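Local coordinates for initiator protein NS1 (Human bocavirus, PDB 4KW3) that probably binds the viral replication origin and nicks one DNA strand to start rolling-circle replication, this chain being its N-terminal origin-recognition and nickase domain, at residues L205-N210 with D265-G271; W27-W32 with I219-S223; F16-K21 with G183-L188. All blocks are in the same frame, centred on the assembly; numbering follows the deposited sequence.

Contact 1. Residues L205-N210 with D265-G271; sequences LRFFKN and DNEVIPG
Lys209 and Asp265 form the salt bridge of this contact, with Lys209 NZ 2.6 Å from Asp265 OD1. The lysine starts with CG anti to its backbone N (chi1 -178°) and kinks at chi3, which carries NZ to the carboxylate while the two side chains cross at nearly a right angle. The same NZ also donates to the backbone of Ile269, reaching its O at 2.9 Å in the carbonyl plane. Ile269 is where the chain leaves helix 257-268, so the ammonium sits at the C-terminal end of that helix, a place where positive charge would be expected to be favourable.

One turn earlier, Arg206 stretches out and takes Pro270 O side-on with two nitrogens. Arg206 NH2 makes the shorter bond, 2.7 Å to Pro270 O, and Arg206 NE adds another at 3.1 Å to that same oxygen. The acceptor lies in the guanidinium plane, although NE itself sits 43° out of the plane of the carbonyl. Asp203 pairs with NH1, holding the other end of the group. Ile269 CB covers one guanidinium face, 3.6 Å from Arg206 NH2, as the two side chains slide past each other in opposite directions. Asn210 adds a weak bond, ND2 to Gly271 O.

Further in, the packing becomes apolar: Ile269 CD1 lies 3.7 Å from Leu205 CB and also touches CB of Lys209. Deeper still, Phe208 packs on Tyr260 and Leu264 of helix 257-268.

The contact joins the last residues of this N-terminal fragment to helix 204-212, which carries Tyr211, the predicted nicking tyrosine of the RCR-3 motif in rolling-circle initiators.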
# COMPACT_ATOMS: atom_id res chain seq x y z
N LEU A 205 -9.18 -8.53 -10.82
CA LEU A 205 -10.28 -8.44 -9.85
C LEU A 205 -10.34 -9.64 -8.90
O LEU A 205 -10.58 -9.47 -7.71
CB LEU A 205 -11.64 -8.26 -10.53
CG LEU A 205 -11.75 -6.92 -11.26
CD1 LEU A 205 -13.19 -6.63 -11.65
CD2 LEU A 205 -11.14 -5.79 -10.44
N ARG A 206 -10.14 -10.85 -9.42
CA ARG A 206 -10.20 -12.01 -8.54
C ARG A 206 -9.03 -12.06 -7.59
O ARG A 206 -9.15 -12.54 -6.46
CB ARG A 206 -10.39 -13.31 -9.31
CG ARG A 206 -11.86 -13.64 -9.55
CD ARG A 206 -12.13 -15.00 -10.19
NE ARG A 206 -13.57 -15.14 -10.39
CZ ARG A 206 -14.22 -14.62 -11.43
NH1 ARG A 206 -13.55 -13.98 -12.38
NH2 ARG A 206 -15.53 -14.76 -11.52
N PHE A 207 -7.88 -11.56 -8.04
CA PHE A 207 -6.72 -11.51 -7.16
C PHE A 207 -6.98 -10.49 -6.05
O PHE A 207 -6.68 -10.75 -4.87
CB PHE A 207 -5.45 -11.20 -7.93
CG PHE A 207 -4.27 -11.03 -7.05
CD1 PHE A 207 -3.68 -12.13 -6.45
CD2 PHE A 207 -3.78 -9.75 -6.76
CE1 PHE A 207 -2.61 -11.99 -5.60
CE2 PHE A 207 -2.70 -9.59 -5.92
CZ PHE A 207 -2.11 -10.71 -5.33
N PHE A 208 -7.55 -9.35 -6.43
CA PHE A 208 -8.01 -8.33 -5.47
C PHE A 208 -9.00 -8.92 -4.47
O PHE A 208 -8.82 -8.81 -3.25
CB PHE A 208 -8.66 -7.17 -6.23
CG PHE A 208 -9.18 -6.05 -5.34
CD1 PHE A 208 -8.38 -5.50 -4.34
CD2 PHE A 208 -10.46 -5.54 -5.53
CE1 PHE A 208 -8.85 -4.47 -3.54
CE2 PHE A 208 -10.95 -4.50 -4.72
CZ PHE A 208 -10.14 -3.96 -3.72
N LYS A 209 -10.06 -9.54 -5.00
CA LYS A 209 -11.15 -10.04 -4.18
C LYS A 209 -10.70 -11.15 -3.25
O LYS A 209 -11.06 -11.15 -2.06
CB LYS A 209 -12.29 -10.58 -5.06
CG LYS A 209 -13.48 -11.07 -4.25
CD LYS A 209 -14.42 -12.00 -5.03
CE LYS A 209 -13.78 -13.34 -5.24
NZ LYS A 209 -14.75 -14.36 -5.73
N ASN A 210 -9.87 -12.06 -3.77
CA ASN A 210 -9.52 -13.24 -2.99
C ASN A 210 -8.28 -13.12 -2.13
O ASN A 210 -8.22 -13.77 -1.08
CB ASN A 210 -9.42 -14.48 -3.88
CG ASN A 210 -10.76 -14.90 -4.37
OD1 ASN A 210 -11.74 -14.81 -3.63
ND2 ASN A 210 -10.85 -15.32 -5.63
N ASP A 265 -18.01 -10.86 -4.42
CA ASP A 265 -18.06 -12.31 -4.35
C ASP A 265 -19.41 -12.88 -4.79
O ASP A 265 -19.49 -13.99 -5.30
CB ASP A 265 -17.69 -12.78 -2.95
CG ASP A 265 -17.18 -14.20 -2.92
OD1 ASP A 265 -16.55 -14.63 -3.92
OD2 ASP A 265 -17.39 -14.89 -1.89
N ASN A 266 -20.47 -12.11 -4.63
CA ASN A 266 -21.81 -12.59 -4.96
C ASN A 266 -22.40 -12.16 -6.31
O ASN A 266 -23.01 -12.98 -6.98
CB ASN A 266 -22.79 -12.28 -3.81
CG ASN A 266 -22.32 -12.85 -2.48
OD1 ASN A 266 -22.11 -12.10 -1.51
ND2 ASN A 266 -22.16 -14.16 -2.41
N GLU A 267 -22.21 -10.90 -6.69
CA GLU A 267 -22.86 -10.35 -7.88
C GLU A 267 -21.90 -10.19 -9.05
O GLU A 267 -22.26 -10.39 -10.21
CB GLU A 267 -23.43 -8.98 -7.57
CG GLU A 267 -24.14 -8.95 -6.24
CD GLU A 267 -24.74 -7.61 -5.95
OE1 GLU A 267 -24.63 -6.71 -6.83
OE2 GLU A 267 -25.30 -7.45 -4.84
N VAL A 268 -20.68 -9.78 -8.75
CA VAL A 268 -19.78 -9.38 -9.81
C VAL A 268 -18.88 -10.51 -10.32
O VAL A 268 -18.93 -10.87 -11.49
CB VAL A 268 -18.92 -8.22 -9.37
CG1 VAL A 268 -18.10 -7.72 -10.57
CG2 VAL A 268 -19.82 -7.13 -8.80
N ILE A 269 -18.06 -11.06 -9.44
CA ILE A 269 -17.09 -12.07 -9.83
C ILE A 269 -16.98 -13.21 -8.83
O ILE A 269 -16.00 -13.30 -8.10
CB ILE A 269 -15.69 -11.46 -10.02
CG1 ILE A 269 -15.40 -10.46 -8.90
CG2 ILE A 269 -15.59 -10.75 -11.35
CD1 ILE A 269 -13.93 -10.34 -8.56
N PRO A 270 -17.98 -14.10 -8.81
CA PRO A 270 -17.97 -15.28 -7.93
C PRO A 270 -16.77 -16.17 -8.20
O PRO A 270 -16.23 -16.18 -9.31
CB PRO A 270 -19.24 -16.02 -8.34
CG PRO A 270 -20.14 -14.92 -8.86
CD PRO A 270 -19.22 -14.00 -9.59
N GLY A 271 -16.36 -16.91 -7.18
CA GLY A 271 -15.18 -17.75 -7.30
C GLY A 271 -13.92 -16.93 -7.11
O GLY A 271 -12.83 -17.42 -7.40

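Contact 2. Residues W27-W32 with I219-S223; sequences WKEKEW and ISSYS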
# COMPACT_ATOMS: atom_id res chain seq x y z
N TRP A 27 12.09 -0.69 10.62
CA TRP A 27 10.80 0.03 10.65
C TRP A 27 9.82 -0.40 11.77
O TRP A 27 9.13 0.46 12.32
CB TRP A 27 10.10 -0.04 9.28
CG TRP A 27 9.48 -1.37 9.02
CD1 TRP A 27 10.08 -2.47 8.48
CD2 TRP A 27 8.13 -1.74 9.32
NE1 TRP A 27 9.17 -3.52 8.43
CE2 TRP A 27 7.97 -3.09 8.93
CE3 TRP A 27 7.04 -1.07 9.88
CZ2 TRP A 27 6.77 -3.78 9.08
CZ3 TRP A 27 5.84 -1.75 10.02
CH2 TRP A 27 5.72 -3.09 9.63
N LYS A 28 9.71 -1.69 12.11
CA LYS A 28 8.84 -2.06 13.24
C LYS A 28 9.40 -1.51 14.56
O LYS A 28 8.69 -0.90 15.35
CB LYS A 28 8.63 -3.57 13.36
CG LYS A 28 8.14 -4.25 12.11
CD LYS A 28 7.81 -5.71 12.35
CE LYS A 28 6.52 -5.89 13.15
NZ LYS A 28 5.31 -5.31 12.46
N GLU A 29 10.69 -1.73 14.78
CA GLU A 29 11.34 -1.34 16.02
C GLU A 29 11.29 0.17 16.23
O GLU A 29 11.26 0.63 17.35
CB GLU A 29 12.79 -1.80 15.98
CG GLU A 29 12.92 -3.31 15.85
CD GLU A 29 14.36 -3.74 15.62
OE1 GLU A 29 15.19 -2.88 15.25
OE2 GLU A 29 14.66 -4.94 15.83
N LYS A 30 11.29 0.93 15.14
CA LYS A 30 11.40 2.38 15.21
C LYS A 30 10.31 3.08 14.41
O LYS A 30 10.57 4.06 13.70
CB LYS A 30 12.79 2.81 14.72
CG LYS A 30 13.93 2.24 15.55
CD LYS A 30 15.28 2.73 15.07
CE LYS A 30 16.33 2.58 16.15
NZ LYS A 30 15.95 3.35 17.37
N GLU A 31 9.08 2.60 14.54
CA GLU A 31 7.98 3.05 13.67
C GLU A 31 7.59 4.53 13.83
O GLU A 31 7.12 5.17 12.87
CB GLU A 31 6.76 2.12 13.85
CG GLU A 31 5.61 2.40 12.89
CD GLU A 31 4.33 1.69 13.31
OE1 GLU A 31 3.45 2.37 13.89
OE2 GLU A 31 4.21 0.46 13.10
N TRP A 32 7.77 5.07 15.03
CA TRP A 32 7.44 6.48 15.30
C TRP A 32 8.21 7.44 14.36
O TRP A 32 7.70 8.50 14.02
CB TRP A 32 7.68 6.85 16.76
CG TRP A 32 9.10 6.70 17.15
CD1 TRP A 32 10.10 7.64 17.01
CD2 TRP A 32 9.72 5.54 17.72
NE1 TRP A 32 11.29 7.13 17.45
CE2 TRP A 32 11.09 5.85 17.89
CE3 TRP A 32 9.25 4.28 18.09
CZ2 TRP A 32 11.99 4.93 18.44
CZ3 TRP A 32 10.14 3.37 18.62
CH2 TRP A 32 11.51 3.70 18.79
N ILE A 219 -3.23 -0.55 11.61
CA ILE A 219 -2.49 0.65 11.18
C ILE A 219 -1.17 0.92 11.92
O ILE A 219 -0.51 1.91 11.66
CB ILE A 219 -3.35 1.92 11.19
CG1 ILE A 219 -3.82 2.25 12.61
CG2 ILE A 219 -4.54 1.79 10.23
CD1 ILE A 219 -4.68 3.47 12.65
N SER A 220 -0.81 0.05 12.86
CA SER A 220 0.45 0.18 13.57
C SER A 220 0.97 -1.14 14.11
O SER A 220 0.21 -1.99 14.55
CB SER A 220 0.33 1.17 14.72
OG SER A 220 1.60 1.28 15.35
N SER A 221 2.29 -1.29 14.09
CA SER A 221 2.95 -2.40 14.74
C SER A 221 2.62 -2.43 16.23
O SER A 221 2.69 -3.49 16.86
CB SER A 221 4.46 -2.28 14.58
OG SER A 221 4.83 -2.31 13.21
N TYR A 222 2.26 -1.28 16.79
CA TYR A 222 1.98 -1.17 18.22
C TYR A 222 0.49 -1.15 18.49
O TYR A 222 0.04 -0.72 19.54
CB TYR A 222 2.65 0.07 18.82
CG TYR A 222 4.08 0.24 18.39
CD1 TYR A 222 4.97 -0.83 18.42
CD2 TYR A 222 4.54 1.46 17.92
CE1 TYR A 222 6.28 -0.68 18.00
CE2 TYR A 222 5.85 1.62 17.51
CZ TYR A 222 6.72 0.55 17.55
OH TYR A 222 8.02 0.72 17.14
N SER A 223 -0.27 -1.64 17.53
CA SER A 223 -1.70 -1.76 17.70
C SER A 223 -2.13 -3.16 17.27
O SER A 223 -1.30 -3.98 16.87
CB SER A 223 -2.42 -0.68 16.89
OG SER A 223 -3.80 -0.63 17.20
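Glu31 reaches across to the 219-223 loop, and its carboxylate does most of the work. Its CB rests 3.8 Å from Tyr222 CE2. CG stands anti to the backbone N (chi1 -174°), and the extended chain beyond it delivers the carboxylate to two successive serines. OE1 accepts from Ser220 OG at 2.6 Å, on the syn side and 16° out of the carboxylate plane; His35 is a second partner of this oxygen. OE2 uses its syn lone pair for the backbone N of Ser221, 2.8 Å away. Ser221 OG donates to the same OE2 at 2.8 Å, coming in almost in line with the C-O bond. Four donors around one largely buried carboxylate would be expected to keep it ionised.

Lys28 adds a bond to the same serine: its chain, bent at chi3 and chi4, brings NZ to 3.1 Å from Ser221 OG, and NZ also binds Gly110 O. The Tyr222 hydroxyl reaches the backbone of 27-32, where its bonds to Lys28 O and Glu31 N are both weak, with Trp32 packed obliquely against it.

Ser220 OG, besides donating to Glu31, accepts from Tyr222 N. That makes an ST turn at the start of the type I beta turn from Ser220 to Ser223, a turn held by a glutamate of segment 27-32, which leads into helix 31-38.

Contact 3. Residues F16-K21 with G183-L188; sequences FTYVFK and GNMQIL
This is an antiparallel strand pairing inside the main sheet: 16-21 runs between 114-122 and 185-191, and here it meets the start of the latter. Val19 and Gln186 are the hydrogen-bonded pair, with Val19 N to Gln186 O at 2.8 Å and Gln186 N to Val19 O at 3.0 Å. Leu188 N to Thr17 O and Lys21 N to Asn184 O extend the ladder at its two ends. Within the Thr17-Leu188 pair the return link runs through a water, which bridges Thr17 N and Leu188 O.

The non-hydrogen-bonded pairs, Tyr18 with Ile187 and Phe20 with Met185, point to the face covered by helix 134-149. Met185 bends at chi2 (58°), which turns its end across to 16-21, where CE lies 3.7 Å from Tyr18 CB and SD 3.8 Å from Phe20 CB, near the plane of the Phe20 ring. Ile187 CG1 sits over one face of the Tyr18 ring, displaced toward its rim, and CD1 reaches on to Phe16. Ala130 accepts from the Tyr18 hydroxyl, and Phe137 meets the ring edge-to-face.

On the opposite face Val19 CG2 packs 4.0 Å from Leu188 CD2. There Val19 also touches His115 and His117, predicted metal ligands of the RCR-2 motif, so this pairing belongs to the sheet that carries the metal site in HUH-type nickases.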
# COMPACT_ATOMS: atom_id res chain seq x y z
N PHE A 16 -0.64 -6.24 -14.30
CA PHE A 16 0.52 -6.80 -13.62
C PHE A 16 0.48 -6.43 -12.15
O PHE A 16 -0.11 -5.42 -11.76
CB PHE A 16 1.81 -6.31 -14.30
CG PHE A 16 1.89 -6.68 -15.74
CD1 PHE A 16 1.33 -5.86 -16.72
CD2 PHE A 16 2.47 -7.90 -16.13
CE1 PHE A 16 1.37 -6.23 -18.07
CE2 PHE A 16 2.52 -8.27 -17.47
CZ PHE A 16 1.97 -7.43 -18.44
N THR A 17 1.10 -7.27 -11.33
CA THR A 17 1.10 -7.06 -9.89
C THR A 17 2.53 -6.94 -9.37
O THR A 17 3.39 -7.79 -9.67
CB THR A 17 0.31 -8.17 -9.17
OG1 THR A 17 -1.03 -8.19 -9.67
CG2 THR A 17 0.30 -7.96 -7.63
N TYR A 18 2.79 -5.87 -8.62
CA TYR A 18 4.11 -5.66 -8.03
C TYR A 18 4.05 -5.64 -6.50
O TYR A 18 3.01 -5.32 -5.90
CB TYR A 18 4.71 -4.33 -8.49
CG TYR A 18 4.94 -4.21 -9.99
CD1 TYR A 18 3.93 -3.78 -10.84
CD2 TYR A 18 6.19 -4.49 -10.54
CE1 TYR A 18 4.15 -3.63 -12.20
CE2 TYR A 18 6.41 -4.36 -11.88
CZ TYR A 18 5.39 -3.94 -12.72
OH TYR A 18 5.62 -3.83 -14.08
N VAL A 19 5.18 -5.96 -5.87
CA VAL A 19 5.32 -5.75 -4.45
C VAL A 19 6.48 -4.80 -4.17
O VAL A 19 7.63 -5.07 -4.55
CB VAL A 19 5.54 -7.06 -3.66
CG1 VAL A 19 5.73 -6.73 -2.17
CG2 VAL A 19 4.35 -7.96 -3.83
N PHE A 20 6.16 -3.70 -3.52
CA PHE A 20 7.14 -2.73 -3.07
C PHE A 20 7.43 -2.96 -1.59
O PHE A 20 6.50 -3.07 -0.81
CB PHE A 20 6.61 -1.30 -3.27
CG PHE A 20 7.37 -0.26 -2.49
CD1 PHE A 20 8.55 0.27 -2.99
CD2 PHE A 20 6.92 0.16 -1.25
CE1 PHE A 20 9.26 1.21 -2.27
CE2 PHE A 20 7.63 1.11 -0.52
CZ PHE A 20 8.80 1.64 -1.04
N LYS A 21 8.70 -3.08 -1.22
CA LYS A 21 9.13 -3.19 0.18
C LYS A 21 9.75 -1.88 0.63
O LYS A 21 10.70 -1.41 0.00
CB LYS A 21 10.18 -4.28 0.33
CG LYS A 21 9.71 -5.58 0.92
CD LYS A 21 10.91 -6.41 1.42
CE LYS A 21 11.72 -7.05 0.27
NZ LYS A 21 11.40 -8.50 0.03
N GLY A 183 15.89 -6.03 -4.40
CA GLY A 183 14.80 -6.95 -4.11
C GLY A 183 13.55 -6.30 -3.53
O GLY A 183 12.59 -6.99 -3.21
N ASN A 184 13.57 -4.98 -3.41
CA ASN A 184 12.48 -4.22 -2.80
C ASN A 184 11.40 -3.79 -3.79
O ASN A 184 10.47 -3.08 -3.44
CB ASN A 184 13.03 -3.00 -2.09
CG ASN A 184 14.06 -3.37 -1.07
OD1 ASN A 184 13.74 -4.05 -0.10
ND2 ASN A 184 15.29 -2.96 -1.29
N MET A 185 11.57 -4.19 -5.04
CA MET A 185 10.53 -3.97 -6.03
C MET A 185 10.50 -5.23 -6.90
O MET A 185 11.45 -5.50 -7.65
CB MET A 185 10.81 -2.72 -6.88
CG MET A 185 9.61 -2.28 -7.71
SD MET A 185 8.22 -1.98 -6.60
CE MET A 185 6.96 -1.50 -7.73
N GLN A 186 9.43 -6.01 -6.79
CA GLN A 186 9.37 -7.26 -7.53
C GLN A 186 8.04 -7.40 -8.22
O GLN A 186 7.03 -6.88 -7.73
CB GLN A 186 9.65 -8.46 -6.62
CG GLN A 186 11.07 -8.42 -6.04
CD GLN A 186 11.46 -9.71 -5.37
OE1 GLN A 186 11.39 -10.77 -5.98
NE2 GLN A 186 11.87 -9.63 -4.12
N ILE A 187 8.04 -8.06 -9.38
CA ILE A 187 6.80 -8.38 -10.06
C ILE A 187 6.35 -9.79 -9.63
O ILE A 187 7.18 -10.68 -9.48
CB ILE A 187 6.96 -8.27 -11.59
CG1 ILE A 187 5.62 -8.37 -12.31
CG2 ILE A 187 7.95 -9.29 -12.15
CD1 ILE A 187 5.65 -7.76 -13.72
N LEU A 188 5.06 -10.01 -9.41
CA LEU A 188 4.57 -11.36 -9.13
C LEU A 188 4.44 -12.20 -10.39
O LEU A 188 3.72 -11.86 -11.32
CB LEU A 188 3.23 -11.35 -8.41
CG LEU A 188 3.24 -10.68 -7.05
CD1 LEU A 188 1.94 -11.01 -6.33
CD2 LEU A 188 4.48 -11.11 -6.26
O HOH W 1 2.13 -9.82 -12.17

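How the contacts relate
Along the chain the segments come in the order 16-21, 27-32, 183-188, 205-210, 219-223, 265-271. Contact 3 therefore closes before contact 1 opens, while contact 2 alternates with both. Contact 3 lies at the main sheet, its centre about 22 Å from each of the others; the centres of contacts 1 and 2 are about 32 Å apart, on opposite sides of the chain's centre. Only contacts 1 and 3 touch: Phe207 on helix 204-212 packs its CE2 3.8 Å from Thr17 CG2 and also meets Leu188. The helix bearing the predicted nicking tyrosine thus touches strand 15-21, the neighbour of strand 114-122 with its predicted metal ligands.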